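Local coordinates for protein glycerol dehydratase (Clostridium butyricum, PDB 1R9D) that probably catalyses the B12-independent dehydration of glycerol as a glycyl radical enzyme, at residues P25-E30 with S83-E88; D107-S112 with G334-Y339; N279-S284 with I321-D326. All coordinates share one frame; numbering follows the deposited sequence.

Interaction 1: P25-E30 with S83-E88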
ATOM      1  N   PRO A  25     -14.985 -29.336  21.452  1.00 33.40           N
ATOM      2  CA  PRO A  25     -14.387 -28.195  20.752  1.00 32.55           C
ATOM      3  C   PRO A  25     -12.895 -28.047  21.021  1.00 31.40           C
ATOM      4  O   PRO A  25     -12.463 -28.036  22.170  1.00 30.99           O
ATOM      5  CB  PRO A  25     -15.195 -27.011  21.277  1.00 32.48           C
ATOM      6  CG  PRO A  25     -16.552 -27.609  21.460  1.00 32.45           C
ATOM      7  CD  PRO A  25     -16.220 -28.924  22.147  1.00 33.10           C
ATOM      8  N   CYS A  26     -12.110 -27.934  19.955  1.00 31.16           N
ATOM      9  CA  CYS A  26     -10.674 -27.777  20.102  1.00 31.10           C
ATOM     10  C   CYS A  26     -10.106 -26.806  19.079  1.00 30.40           C
ATOM     11  O   CYS A  26     -10.817 -26.319  18.198  1.00 29.22           O
ATOM     12  CB  CYS A  26      -9.971 -29.127  19.949  1.00 32.86           C
ATOM     13  SG  CYS A  26     -10.011 -29.776  18.264  1.00 36.65           S
ATOM     14  N   VAL A  27      -8.815 -26.535  19.220  1.00 29.29           N
ATOM     15  CA  VAL A  27      -8.092 -25.644  18.327  1.00 29.80           C
ATOM     16  C   VAL A  27      -7.136 -26.504  17.511  1.00 30.52           C
ATOM     17  O   VAL A  27      -6.291 -27.208  18.073  1.00 29.76           O
ATOM     18  CB  VAL A  27      -7.271 -24.614  19.119  1.00 29.24           C
ATOM     19  CG1 VAL A  27      -6.468 -23.737  18.163  1.00 30.51           C
ATOM     20  CG2 VAL A  27      -8.196 -23.766  19.975  1.00 29.86           C
ATOM     21  N   GLU A  28      -7.287 -26.464  16.192  1.00 30.14           N
ATOM     22  CA  GLU A  28      -6.429 -27.240  15.308  1.00 30.72           C
ATOM     23  C   GLU A  28      -5.389 -26.323  14.677  1.00 31.62           C
ATOM     24  O   GLU A  28      -5.602 -25.111  14.576  1.00 29.43           O
ATOM     25  CB  GLU A  28      -7.290 -27.966  14.266  1.00 31.49           C
ATOM     26  CG  GLU A  28      -8.034 -29.156  14.894  1.00 33.05           C
ATOM     27  CD  GLU A  28      -9.027 -29.844  13.974  1.00 34.15           C
ATOM     28  OE1 GLU A  28      -8.940 -29.678  12.740  1.00 35.16           O
ATOM     29  OE2 GLU A  28      -9.898 -30.578  14.500  1.00 35.33           O
ATOM     30  N   SER A  29      -4.258 -26.893  14.267  1.00 30.35           N
ATOM     31  CA  SER A  29      -3.179 -26.086  13.706  1.00 31.12           C
ATOM     32  C   SER A  29      -2.895 -26.198  12.208  1.00 30.78           C
ATOM     33  O   SER A  29      -2.080 -25.439  11.684  1.00 32.10           O
ATOM     34  CB  SER A  29      -1.885 -26.364  14.480  1.00 31.70           C
ATOM     35  OG  SER A  29      -1.561 -27.745  14.445  1.00 32.92           O
ATOM     36  N   GLU A  30      -3.554 -27.122  11.518  1.00 30.30           N
ATOM     37  CA  GLU A  30      -3.324 -27.297  10.086  1.00 30.34           C
ATOM     38  C   GLU A  30      -3.336 -25.991   9.283  1.00 29.82           C
ATOM     39  O   GLU A  30      -2.366 -25.671   8.588  1.00 28.21           O
ATOM     40  CB  GLU A  30      -4.355 -28.256   9.489  1.00 32.28           C
ATOM     41  CG  GLU A  30      -4.057 -29.748   9.671  1.00 36.36           C
ATOM     42  CD  GLU A  30      -4.201 -30.229  11.103  1.00 38.21           C
ATOM     43  OE1 GLU A  30      -5.056 -29.683  11.834  1.00 37.80           O
ATOM     44  OE2 GLU A  30      -3.469 -31.170  11.492  1.00 39.42           O
ATOM     45  N   SER A  83     -12.154 -25.126  15.869  1.00 27.67           N
ATOM     46  CA  SER A  83     -11.640 -23.930  15.202  1.00 28.49           C
ATOM     47  C   SER A  83     -10.200 -23.988  14.693  1.00 29.01           C
ATOM     48  O   SER A  83      -9.311 -24.527  15.356  1.00 28.53           O
ATOM     49  CB  SER A  83     -11.777 -22.735  16.158  1.00 28.90           C
ATOM     50  OG  SER A  83     -11.139 -21.567  15.658  1.00 29.04           O
ATOM     51  N   GLN A  84      -9.979 -23.423  13.509  1.00 28.94           N
ATOM     52  CA  GLN A  84      -8.642 -23.340  12.936  1.00 28.37           C
ATOM     53  C   GLN A  84      -8.084 -22.031  13.492  1.00 28.80           C
ATOM     54  O   GLN A  84      -8.799 -21.283  14.171  1.00 29.08           O
ATOM     55  CB  GLN A  84      -8.685 -23.259  11.402  1.00 28.13           C
ATOM     56  CG  GLN A  84      -9.113 -24.528  10.661  1.00 27.86           C
ATOM     57  CD  GLN A  84      -8.078 -25.647  10.731  1.00 28.43           C
ATOM     58  OE1 GLN A  84      -6.908 -25.410  11.016  1.00 27.76           O
ATOM     59  NE2 GLN A  84      -8.512 -26.872  10.453  1.00 27.49           N
ATOM     60  N   VAL A  85      -6.821 -21.748  13.192  1.00 27.69           N
ATOM     61  CA  VAL A  85      -6.157 -20.540  13.668  1.00 26.99           C
ATOM     62  C   VAL A  85      -5.871 -19.593  12.503  1.00 26.80           C
ATOM     63  O   VAL A  85      -5.470 -20.032  11.421  1.00 26.56           O
ATOM     64  CB  VAL A  85      -4.837 -20.901  14.383  1.00 26.88           C
ATOM     65  CG1 VAL A  85      -4.091 -19.642  14.800  1.00 27.70           C
ATOM     66  CG2 VAL A  85      -5.141 -21.758  15.601  1.00 28.38           C
ATOM     67  N   PHE A  86      -6.091 -18.299  12.731  1.00 25.91           N
ATOM     68  CA  PHE A  86      -5.883 -17.270  11.713  1.00 25.41           C
ATOM     69  C   PHE A  86      -4.842 -16.265  12.212  1.00 25.59           C
ATOM     70  O   PHE A  86      -5.167 -15.139  12.595  1.00 25.47           O
ATOM     71  CB  PHE A  86      -7.222 -16.572  11.409  1.00 24.50           C
ATOM     72  CG  PHE A  86      -8.247 -17.485  10.790  1.00 24.10           C
ATOM     73  CD1 PHE A  86      -8.795 -18.542  11.520  1.00 23.99           C
ATOM     74  CD2 PHE A  86      -8.619 -17.332   9.460  1.00 23.32           C
ATOM     75  CE1 PHE A  86      -9.690 -19.428  10.931  1.00 23.00           C
ATOM     76  CE2 PHE A  86      -9.513 -18.214   8.859  1.00 23.78           C
ATOM     77  CZ  PHE A  86     -10.050 -19.268   9.597  1.00 24.41           C
ATOM     78  N   PRO A  87      -3.559 -16.664  12.186  1.00 24.84           N
ATOM     79  CA  PRO A  87      -2.427 -15.852  12.634  1.00 24.92           C
ATOM     80  C   PRO A  87      -2.182 -14.550  11.887  1.00 24.27           C
ATOM     81  O   PRO A  87      -1.463 -13.690  12.385  1.00 25.06           O
ATOM     82  CB  PRO A  87      -1.250 -16.815  12.511  1.00 24.87           C
ATOM     83  CG  PRO A  87      -1.618 -17.605  11.301  1.00 24.53           C
ATOM     84  CD  PRO A  87      -3.083 -17.907  11.550  1.00 25.93           C
ATOM     85  N   GLU A  88      -2.776 -14.406  10.705  1.00 24.64           N
ATOM     86  CA  GLU A  88      -2.594 -13.198   9.905  1.00 24.29           C
ATOM     87  C   GLU A  88      -3.231 -11.964  10.534  1.00 24.91           C
ATOM     88  O   GLU A  88      -2.858 -10.837  10.205  1.00 24.77           O
ATOM     89  CB  GLU A  88      -3.163 -13.388   8.492  1.00 25.03           C
ATOM     90  CG  GLU A  88      -4.665 -13.652   8.429  1.00 25.61           C
ATOM     91  CD  GLU A  88      -5.013 -15.120   8.241  1.00 24.57           C
ATOM     92  OE1 GLU A  88      -5.686 -15.444   7.240  1.00 23.86           O
ATOM     93  OE2 GLU A  88      -4.626 -15.949   9.094  1.00 26.39           O
TER
HETATM   94  O   HOH W   1      -5.230 -23.785  12.159  1.00 26.66           O
HETATM   95  O   HOH W   2      -7.489 -29.608  10.666  1.00 34.07           O

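Interaction 2: D107-S112 with G334-Y339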
ATOM      1  N   ASP A 107     -17.093 -21.755  27.083  1.00 32.99           N
ATOM      2  CA  ASP A 107     -16.285 -21.566  25.880  1.00 31.64           C
ATOM      3  C   ASP A 107     -14.896 -22.176  26.012  1.00 31.30           C
ATOM      4  O   ASP A 107     -13.905 -21.580  25.597  1.00 30.98           O
ATOM      5  CB  ASP A 107     -16.154 -20.077  25.543  1.00 30.54           C
ATOM      6  CG  ASP A 107     -17.470 -19.466  25.088  1.00 32.19           C
ATOM      7  OD1 ASP A 107     -18.292 -19.100  25.952  1.00 31.65           O
ATOM      8  OD2 ASP A 107     -17.685 -19.365  23.862  1.00 32.32           O
ATOM      9  N   ALA A 108     -14.826 -23.367  26.594  1.00 30.98           N
ATOM     10  CA  ALA A 108     -13.545 -24.034  26.758  1.00 30.94           C
ATOM     11  C   ALA A 108     -13.130 -24.687  25.445  1.00 30.11           C
ATOM     12  O   ALA A 108     -13.973 -25.150  24.673  1.00 29.62           O
ATOM     13  CB  ALA A 108     -13.640 -25.087  27.865  1.00 30.75           C
ATOM     14  N   PHE A 109     -11.827 -24.703  25.188  1.00 29.49           N
ATOM     15  CA  PHE A 109     -11.290 -25.333  23.989  1.00 29.45           C
ATOM     16  C   PHE A 109     -10.146 -26.258  24.382  1.00 29.65           C
ATOM     17  O   PHE A 109      -9.380 -25.960  25.299  1.00 29.06           O
ATOM     18  CB  PHE A 109     -10.749 -24.299  22.993  1.00 29.23           C
ATOM     19  CG  PHE A 109     -11.807 -23.640  22.156  1.00 28.85           C
ATOM     20  CD1 PHE A 109     -12.491 -22.521  22.621  1.00 28.97           C
ATOM     21  CD2 PHE A 109     -12.107 -24.130  20.891  1.00 28.41           C
ATOM     22  CE1 PHE A 109     -13.455 -21.901  21.834  1.00 27.34           C
ATOM     23  CE2 PHE A 109     -13.070 -23.518  20.096  1.00 28.97           C
ATOM     24  CZ  PHE A 109     -13.745 -22.401  20.568  1.00 26.58           C
ATOM     25  N   GLN A 110     -10.044 -27.382  23.684  1.00 30.28           N
ATOM     26  CA  GLN A 110      -8.973 -28.338  23.931  1.00 32.49           C
ATOM     27  C   GLN A 110      -7.903 -28.066  22.875  1.00 32.91           C
ATOM     28  O   GLN A 110      -8.196 -27.500  21.825  1.00 32.40           O
ATOM     29  CB  GLN A 110      -9.485 -29.774  23.767  1.00 33.43           C
ATOM     30  CG  GLN A 110     -10.732 -30.104  24.577  1.00 36.45           C
ATOM     31  CD  GLN A 110     -10.565 -29.795  26.050  1.00 38.15           C
ATOM     32  OE1 GLN A 110      -9.630 -30.273  26.691  1.00 40.07           O
ATOM     33  NE2 GLN A 110     -11.473 -28.987  26.594  1.00 38.80           N
ATOM     34  N   ILE A 111      -6.666 -28.455  23.158  1.00 33.37           N
ATOM     35  CA  ILE A 111      -5.584 -28.278  22.197  1.00 34.52           C
ATOM     36  C   ILE A 111      -4.473 -29.267  22.538  1.00 35.46           C
ATOM     37  O   ILE A 111      -4.002 -29.326  23.674  1.00 35.50           O
ATOM     38  CB  ILE A 111      -5.044 -26.823  22.188  1.00 34.20           C
ATOM     39  CG1 ILE A 111      -4.021 -26.663  21.057  1.00 34.68           C
ATOM     40  CG2 ILE A 111      -4.442 -26.467  23.538  1.00 34.35           C
ATOM     41  CD1 ILE A 111      -3.515 -25.246  20.869  1.00 35.17           C
ATOM     42  N   SER A 112      -4.076 -30.057  21.546  1.00 36.79           N
ATOM     43  CA  SER A 112      -3.045 -31.075  21.732  1.00 37.79           C
ATOM     44  C   SER A 112      -1.651 -30.500  21.948  1.00 38.59           C
ATOM     45  O   SER A 112      -1.369 -29.359  21.576  1.00 37.96           O
ATOM     46  CB  SER A 112      -3.017 -32.009  20.526  1.00 38.13           C
ATOM     47  OG  SER A 112      -2.623 -31.307  19.360  1.00 40.09           O
ATOM     48  N   GLY A 334     -19.988 -14.757  24.118  1.00 24.69           N
ATOM     49  CA  GLY A 334     -20.059 -16.044  24.791  1.00 25.16           C
ATOM     50  C   GLY A 334     -20.946 -17.108  24.177  1.00 25.63           C
ATOM     51  O   GLY A 334     -21.947 -16.804  23.532  1.00 25.68           O
ATOM     52  N   GLY A 335     -20.568 -18.374  24.376  1.00 26.49           N
ATOM     53  CA  GLY A 335     -21.363 -19.480  23.864  1.00 26.35           C
ATOM     54  C   GLY A 335     -21.028 -20.041  22.489  1.00 26.22           C
ATOM     55  O   GLY A 335     -21.926 -20.502  21.781  1.00 26.41           O
ATOM     56  N   TYR A 336     -19.750 -20.008  22.107  1.00 26.73           N
ATOM     57  CA  TYR A 336     -19.310 -20.525  20.806  1.00 26.51           C
ATOM     58  C   TYR A 336     -20.138 -19.975  19.641  1.00 25.76           C
ATOM     59  O   TYR A 336     -20.482 -20.720  18.724  1.00 26.76           O
ATOM     60  CB  TYR A 336     -19.441 -22.050  20.767  1.00 26.80           C
ATOM     61  CG  TYR A 336     -18.670 -22.818  21.816  1.00 27.71           C
ATOM     62  CD1 TYR A 336     -19.309 -23.789  22.588  1.00 27.88           C
ATOM     63  CD2 TYR A 336     -17.298 -22.638  21.987  1.00 27.82           C
ATOM     64  CE1 TYR A 336     -18.599 -24.569  23.503  1.00 29.12           C
ATOM     65  CE2 TYR A 336     -16.578 -23.417  22.904  1.00 29.07           C
ATOM     66  CZ  TYR A 336     -17.239 -24.380  23.653  1.00 29.24           C
ATOM     67  OH  TYR A 336     -16.543 -25.170  24.550  1.00 30.91           O
ATOM     68  N   PRO A 337     -20.455 -18.667  19.645  1.00 25.29           N
ATOM     69  CA  PRO A 337     -21.259 -18.075  18.568  1.00 24.20           C
ATOM     70  C   PRO A 337     -20.563 -17.708  17.254  1.00 23.37           C
ATOM     71  O   PRO A 337     -19.437 -17.217  17.256  1.00 24.17           O
ATOM     72  CB  PRO A 337     -21.845 -16.840  19.241  1.00 23.38           C
ATOM     73  CG  PRO A 337     -20.679 -16.365  20.051  1.00 24.00           C
ATOM     74  CD  PRO A 337     -20.155 -17.659  20.679  1.00 25.32           C
ATOM     75  N   MET A 338     -21.259 -17.944  16.141  1.00 22.70           N
ATOM     76  CA  MET A 338     -20.759 -17.595  14.810  1.00 24.29           C
ATOM     77  C   MET A 338     -21.672 -16.539  14.189  1.00 23.02           C
ATOM     78  O   MET A 338     -21.316 -15.908  13.191  1.00 24.22           O
ATOM     79  CB  MET A 338     -20.695 -18.820  13.891  1.00 24.24           C
ATOM     80  CG  MET A 338     -19.570 -19.794  14.240  1.00 25.02           C
ATOM     81  SD  MET A 338     -17.974 -19.004  14.486  1.00 27.11           S
ATOM     82  CE  MET A 338     -17.644 -18.315  12.847  1.00 27.28           C
ATOM     83  N   TYR A 339     -22.853 -16.369  14.779  1.00 23.48           N
ATOM     84  CA  TYR A 339     -23.834 -15.376  14.319  1.00 23.47           C
ATOM     85  C   TYR A 339     -24.201 -15.427  12.833  1.00 23.47           C
ATOM     86  O   TYR A 339     -24.237 -14.394  12.165  1.00 23.42           O
ATOM     87  CB  TYR A 339     -23.335 -13.963  14.643  1.00 22.91           C
ATOM     88  CG  TYR A 339     -22.869 -13.764  16.069  1.00 24.05           C
ATOM     89  CD1 TYR A 339     -21.529 -13.935  16.416  1.00 23.29           C
ATOM     90  CD2 TYR A 339     -23.770 -13.408  17.074  1.00 23.79           C
ATOM     91  CE1 TYR A 339     -21.095 -13.754  17.724  1.00 25.02           C
ATOM     92  CE2 TYR A 339     -23.347 -13.227  18.389  1.00 23.82           C
ATOM     93  CZ  TYR A 339     -22.013 -13.401  18.708  1.00 24.79           C
ATOM     94  OH  TYR A 339     -21.594 -13.226  20.009  1.00 24.81           O
TER

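Interaction 3: N279-S284 with I321-D326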
ATOM      1  N   ASN A 279     -11.672 -15.593   9.285  1.00 23.46           N
ATOM      2  CA  ASN A 279     -12.514 -16.010  10.400  1.00 22.63           C
ATOM      3  C   ASN A 279     -13.437 -14.908  10.910  1.00 23.40           C
ATOM      4  O   ASN A 279     -13.908 -14.961  12.040  1.00 22.94           O
ATOM      5  CB  ASN A 279     -11.667 -16.572  11.553  1.00 22.55           C
ATOM      6  CG  ASN A 279     -10.846 -15.519  12.262  1.00 23.25           C
ATOM      7  OD1 ASN A 279     -10.617 -14.426  11.745  1.00 22.55           O
ATOM      8  ND2 ASN A 279     -10.380 -15.854  13.465  1.00 23.66           N
ATOM      9  N   GLY A 280     -13.689 -13.895  10.087  1.00 23.48           N
ATOM     10  CA  GLY A 280     -14.621 -12.875  10.531  1.00 22.74           C
ATOM     11  C   GLY A 280     -15.931 -13.629  10.678  1.00 24.17           C
ATOM     12  O   GLY A 280     -16.223 -14.510   9.859  1.00 24.02           O
ATOM     13  N   HIS A 281     -16.715 -13.337  11.715  1.00 23.13           N
ATOM     14  CA  HIS A 281     -17.974 -14.051  11.873  1.00 24.11           C
ATOM     15  C   HIS A 281     -19.150 -13.285  11.272  1.00 23.78           C
ATOM     16  O   HIS A 281     -18.958 -12.332  10.516  1.00 23.95           O
ATOM     17  CB  HIS A 281     -18.237 -14.416  13.348  1.00 24.05           C
ATOM     18  CG  HIS A 281     -18.270 -13.248  14.285  1.00 25.10           C
ATOM     19  ND1 HIS A 281     -17.265 -12.996  15.193  1.00 24.33           N
ATOM     20  CD2 HIS A 281     -19.203 -12.284  14.478  1.00 23.49           C
ATOM     21  CE1 HIS A 281     -17.577 -11.928  15.905  1.00 26.12           C
ATOM     22  NE2 HIS A 281     -18.748 -11.478  15.491  1.00 23.43           N
ATOM     23  N   SER A 282     -20.361 -13.706  11.603  1.00 23.63           N
ATOM     24  CA  SER A 282     -21.558 -13.088  11.054  1.00 23.47           C
ATOM     25  C   SER A 282     -21.607 -13.241   9.535  1.00 23.80           C
ATOM     26  O   SER A 282     -22.035 -12.339   8.816  1.00 22.24           O
ATOM     27  CB  SER A 282     -21.651 -11.614  11.460  1.00 23.69           C
ATOM     28  OG  SER A 282     -21.984 -11.513  12.837  1.00 21.57           O
ATOM     29  N   ILE A 283     -21.126 -14.386   9.049  1.00 22.95           N
ATOM     30  CA  ILE A 283     -21.192 -14.692   7.626  1.00 22.79           C
ATOM     31  C   ILE A 283     -22.639 -15.167   7.553  1.00 23.30           C
ATOM     32  O   ILE A 283     -22.966 -16.286   7.963  1.00 24.58           O
ATOM     33  CB  ILE A 283     -20.220 -15.834   7.242  1.00 22.27           C
ATOM     34  CG1 ILE A 283     -18.787 -15.424   7.587  1.00 21.43           C
ATOM     35  CG2 ILE A 283     -20.336 -16.139   5.751  1.00 21.68           C
ATOM     36  CD1 ILE A 283     -18.340 -14.089   6.960  1.00 22.46           C
ATOM     37  N   SER A 284     -23.504 -14.304   7.035  1.00 22.41           N
ATOM     38  CA  SER A 284     -24.932 -14.578   7.015  1.00 22.45           C
ATOM     39  C   SER A 284     -25.613 -14.975   5.723  1.00 21.61           C
ATOM     40  O   SER A 284     -25.585 -14.237   4.739  1.00 20.12           O
ATOM     41  CB  SER A 284     -25.659 -13.366   7.601  1.00 22.83           C
ATOM     42  OG  SER A 284     -25.044 -12.963   8.813  1.00 23.51           O
ATOM     43  N   ILE A 321     -19.165 -25.113  12.394  1.00 29.62           N
ATOM     44  CA  ILE A 321     -18.146 -24.072  12.417  1.00 28.90           C
ATOM     45  C   ILE A 321     -18.000 -23.437  13.798  1.00 28.67           C
ATOM     46  O   ILE A 321     -18.992 -23.179  14.477  1.00 29.01           O
ATOM     47  CB  ILE A 321     -18.483 -22.970  11.382  1.00 30.00           C
ATOM     48  CG1 ILE A 321     -18.619 -23.607   9.994  1.00 30.36           C
ATOM     49  CG2 ILE A 321     -17.408 -21.887  11.387  1.00 29.17           C
ATOM     50  CD1 ILE A 321     -18.951 -22.630   8.881  1.00 29.98           C
ATOM     51  N   ASN A 322     -16.759 -23.202  14.218  1.00 27.64           N
ATOM     52  CA  ASN A 322     -16.496 -22.573  15.506  1.00 28.11           C
ATOM     53  C   ASN A 322     -15.312 -21.630  15.350  1.00 27.40           C
ATOM     54  O   ASN A 322     -14.611 -21.671  14.335  1.00 28.58           O
ATOM     55  CB  ASN A 322     -16.199 -23.615  16.588  1.00 28.98           C
ATOM     56  CG  ASN A 322     -16.576 -23.132  17.985  1.00 30.38           C
ATOM     57  OD1 ASN A 322     -16.671 -21.927  18.237  1.00 29.26           O
ATOM     58  ND2 ASN A 322     -16.776 -24.074  18.903  1.00 28.37           N
ATOM     59  N   LYS A 323     -15.080 -20.800  16.362  1.00 26.11           N
ATOM     60  CA  LYS A 323     -14.014 -19.804  16.323  1.00 25.80           C
ATOM     61  C   LYS A 323     -13.474 -19.483  17.711  1.00 26.41           C
ATOM     62  O   LYS A 323     -14.188 -18.934  18.544  1.00 27.04           O
ATOM     63  CB  LYS A 323     -14.562 -18.524  15.673  1.00 24.16           C
ATOM     64  CG  LYS A 323     -13.675 -17.284  15.773  1.00 24.50           C
ATOM     65  CD  LYS A 323     -14.394 -16.081  15.149  1.00 23.80           C
ATOM     66  CE  LYS A 323     -13.563 -14.813  15.196  1.00 23.52           C
ATOM     67  NZ  LYS A 323     -14.296 -13.686  14.540  1.00 24.09           N
ATOM     68  N   VAL A 324     -12.209 -19.814  17.960  1.00 26.68           N
ATOM     69  CA  VAL A 324     -11.603 -19.528  19.253  1.00 26.68           C
ATOM     70  C   VAL A 324     -11.203 -18.047  19.320  1.00 27.68           C
ATOM     71  O   VAL A 324     -10.721 -17.477  18.336  1.00 27.64           O
ATOM     72  CB  VAL A 324     -10.360 -20.427  19.504  1.00 27.30           C
ATOM     73  CG1 VAL A 324      -9.265 -20.111  18.490  1.00 26.22           C
ATOM     74  CG2 VAL A 324      -9.859 -20.236  20.924  1.00 26.21           C
ATOM     75  N   ARG A 325     -11.432 -17.427  20.476  1.00 26.70           N
ATOM     76  CA  ARG A 325     -11.108 -16.018  20.687  1.00 26.69           C
ATOM     77  C   ARG A 325     -10.354 -15.864  22.004  1.00 26.68           C
ATOM     78  O   ARG A 325     -10.438 -16.736  22.870  1.00 26.74           O
ATOM     79  CB  ARG A 325     -12.391 -15.175  20.762  1.00 26.31           C
ATOM     80  CG  ARG A 325     -13.354 -15.342  19.597  1.00 26.67           C
ATOM     81  CD  ARG A 325     -14.508 -14.342  19.708  1.00 25.48           C
ATOM     82  NE  ARG A 325     -15.433 -14.409  18.576  1.00 25.85           N
ATOM     83  CZ  ARG A 325     -16.358 -15.349  18.406  1.00 25.16           C
ATOM     84  NH1 ARG A 325     -16.503 -16.323  19.296  1.00 25.39           N
ATOM     85  NH2 ARG A 325     -17.142 -15.314  17.337  1.00 24.21           N
ATOM     86  N   ASP A 326      -9.635 -14.755  22.167  1.00 25.97           N
ATOM     87  CA  ASP A 326      -8.894 -14.525  23.403  1.00 26.55           C
ATOM     88  C   ASP A 326      -9.875 -14.476  24.579  1.00 27.47           C
ATOM     89  O   ASP A 326     -11.083 -14.288  24.383  1.00 26.93           O
ATOM     90  CB  ASP A 326      -8.087 -13.224  23.328  1.00 26.01           C
ATOM     91  CG  ASP A 326      -8.966 -11.993  23.217  1.00 27.60           C
ATOM     92  OD1 ASP A 326      -9.339 -11.619  22.083  1.00 27.73           O
ATOM     93  OD2 ASP A 326      -9.282 -11.406  24.272  1.00 26.61           O
TER
HETATM   94  O   HOH W   3      -9.732 -17.635  15.842  1.00 35.67           O

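Interaction 1: P25-E30 with S83-E88
Val27 and Ser83 lie side by side with their CA atoms 5.0 Å apart, where the two loops run in the same direction. Ser83 N donates to Cys26 O at 2.9 Å, nearly straight. Ser83 O then accepts from Glu28 N. The two bonds straddle Val27 and make a single parallel beta bridge. A CA-H...O contact from Val27 CA to the same Ser83 O adds a weaker link.

The apolar part is small. CG1 of Val27 lies anti to its backbone N (chi1 177°) and meets CG2 of Val85 at 3.5 Å, tighter than usual for two methyl carbons. CG2 of Val85 also touches the carbonyl O of Glu28.

The remaining links are polar and partly through water. Gln84 starts out away from segment 25-30, but its chain bends at chi2 (-70°) and brings the amide back beside Glu28. The planes of the amide and the Glu28 carboxylate stand 85° apart, with Gln84 NE2 3.6 Å from Glu28 OE1. One water donates to Glu28 O and Gln84 OE1 and accepts from Val85 N at 2.8 Å. A second accepts from Gln84 NE2 at 2.9 Å and lies close to the carboxylates of Glu28 and Glu30. Outside the two loops, Glu28 OE1 and OE2 accept from the backbone N of Lys78 and Glu79. Gln84 OE1 accepts from Arg31 N, in the first turn of helix 30-40, and NE2 donates to Leu76 O.

The contact thus joins two loops near helix 30-40 chiefly by backbone and water bonds. The Glu28 carboxylate and the Gln84 amide each have partners outside the two loops. The two backbone N-H groups on the Glu28 carboxylate are consistent with a charged form.

Interaction 2: D107-S112 with G334-Y339
Asp107 and Tyr336 tie the loop before helix 113-125 to the loop that leads into strand 341-344, an outermost strand of a five-stranded mixed sheet. The Asp107 carboxylate grips two successive backbone N-H groups. OD1 takes Gly335 N at 2.9 Å on its syn lone pair, almost straight at 172°. OD2 takes Tyr336 N at 2.8 Å, also from the syn side but 31° out of the carboxylate plane. A weak third bond runs from Gly335 N to OD2. Gly335 has a positive phi of 92°, a backbone shape in which a CB would press on the carbonyl O of Gly334.

In the glycyl radical fold these loops lie beside the C-terminal radical segment. Gly334 O accepts from the hydroxyl of Tyr764, next to the predicted radical site Gly763, and Asp107 is hydrogen-bonded through its backbone to Ser770.

The Tyr336 ring reaches back past the Asp107 backbone, with CE2 nearest to Asp107 CA. Its OH donates to Ala108 O at 2.6 Å, in the carbonyl plane and on a lone pair. The ring turns its edge to the face of Phe109 in an offset edge-to-face pair, with centroids 5.4 Å apart. The closest carbons are Tyr336 CE2 and Phe109 CE1, at 3.6 Å.

Interaction 3: N279-S284 with I321-D326
Asn279 and Lys323 mark the nearest approach of the two backbones, with CA atoms 7.2 Å apart, too far for direct pairing of the main chains. Side chains therefore bridge the gap. Segment 279-284 is a loop of the substrate pocket in this glycyl radical fold: His281 NE2 and Ser282 OG are both hydrogen-bonded to the bound glycerol. Segment 321-326 meets His281 at ND1, the ring nitrogen that does not bond glycerol.

Lys323 makes both hydrogen bonds between the segments. Its CG lies anti to the backbone N (chi1 169°), and the rest of the chain is fully extended. It crosses both Asn279 and His281 at about a right angle. NZ donates to Asn279 O at 2.8 Å, tilted 25° from the carbonyl plane. It also donates to His281 ND1 at 3.1 Å, coming from 27° out of the ring plane. The ammonium group is thus a second-shell partner that helps fix the imidazole whose other nitrogen meets glycerol.

Arg325 NH2 comes 3.2 Å from the same ND1, with the ring and guanidinium planes far from parallel. This NH2 is hydrogen-bonded to Pro337 O. CG of Lys323 lies over the centre of the guanidinium.

The Asn279 amide is held by Gly161 N on OD1 and Asn160 OD1 on ND2. One water donates to Val324 O at 2.7 Å and takes a weak bond from Asn279 ND2.

How the interactions relate
All three contacts are buried, but they lie at different depths: about 20, 15 and 9 Å separate the centres of interactions 1, 2 and 3 from that of the chain. Their chemistry changes with place. Interaction 1 relies on main-chain bonds and water. Interaction 2 combines a carboxylate on backbone N-H groups with an aromatic pair. Interaction 3, at the glycerol, rests on one lysine ammonium shared between a carbonyl and a histidine. The loops also touch one another. Pro25 and Val27 bond through the backbone to Gln110, joining interactions 1 and 2. Ser83 OG meets Val324 N, linking 1 to 3. Met338 O and Ser282 N link 2 to 3.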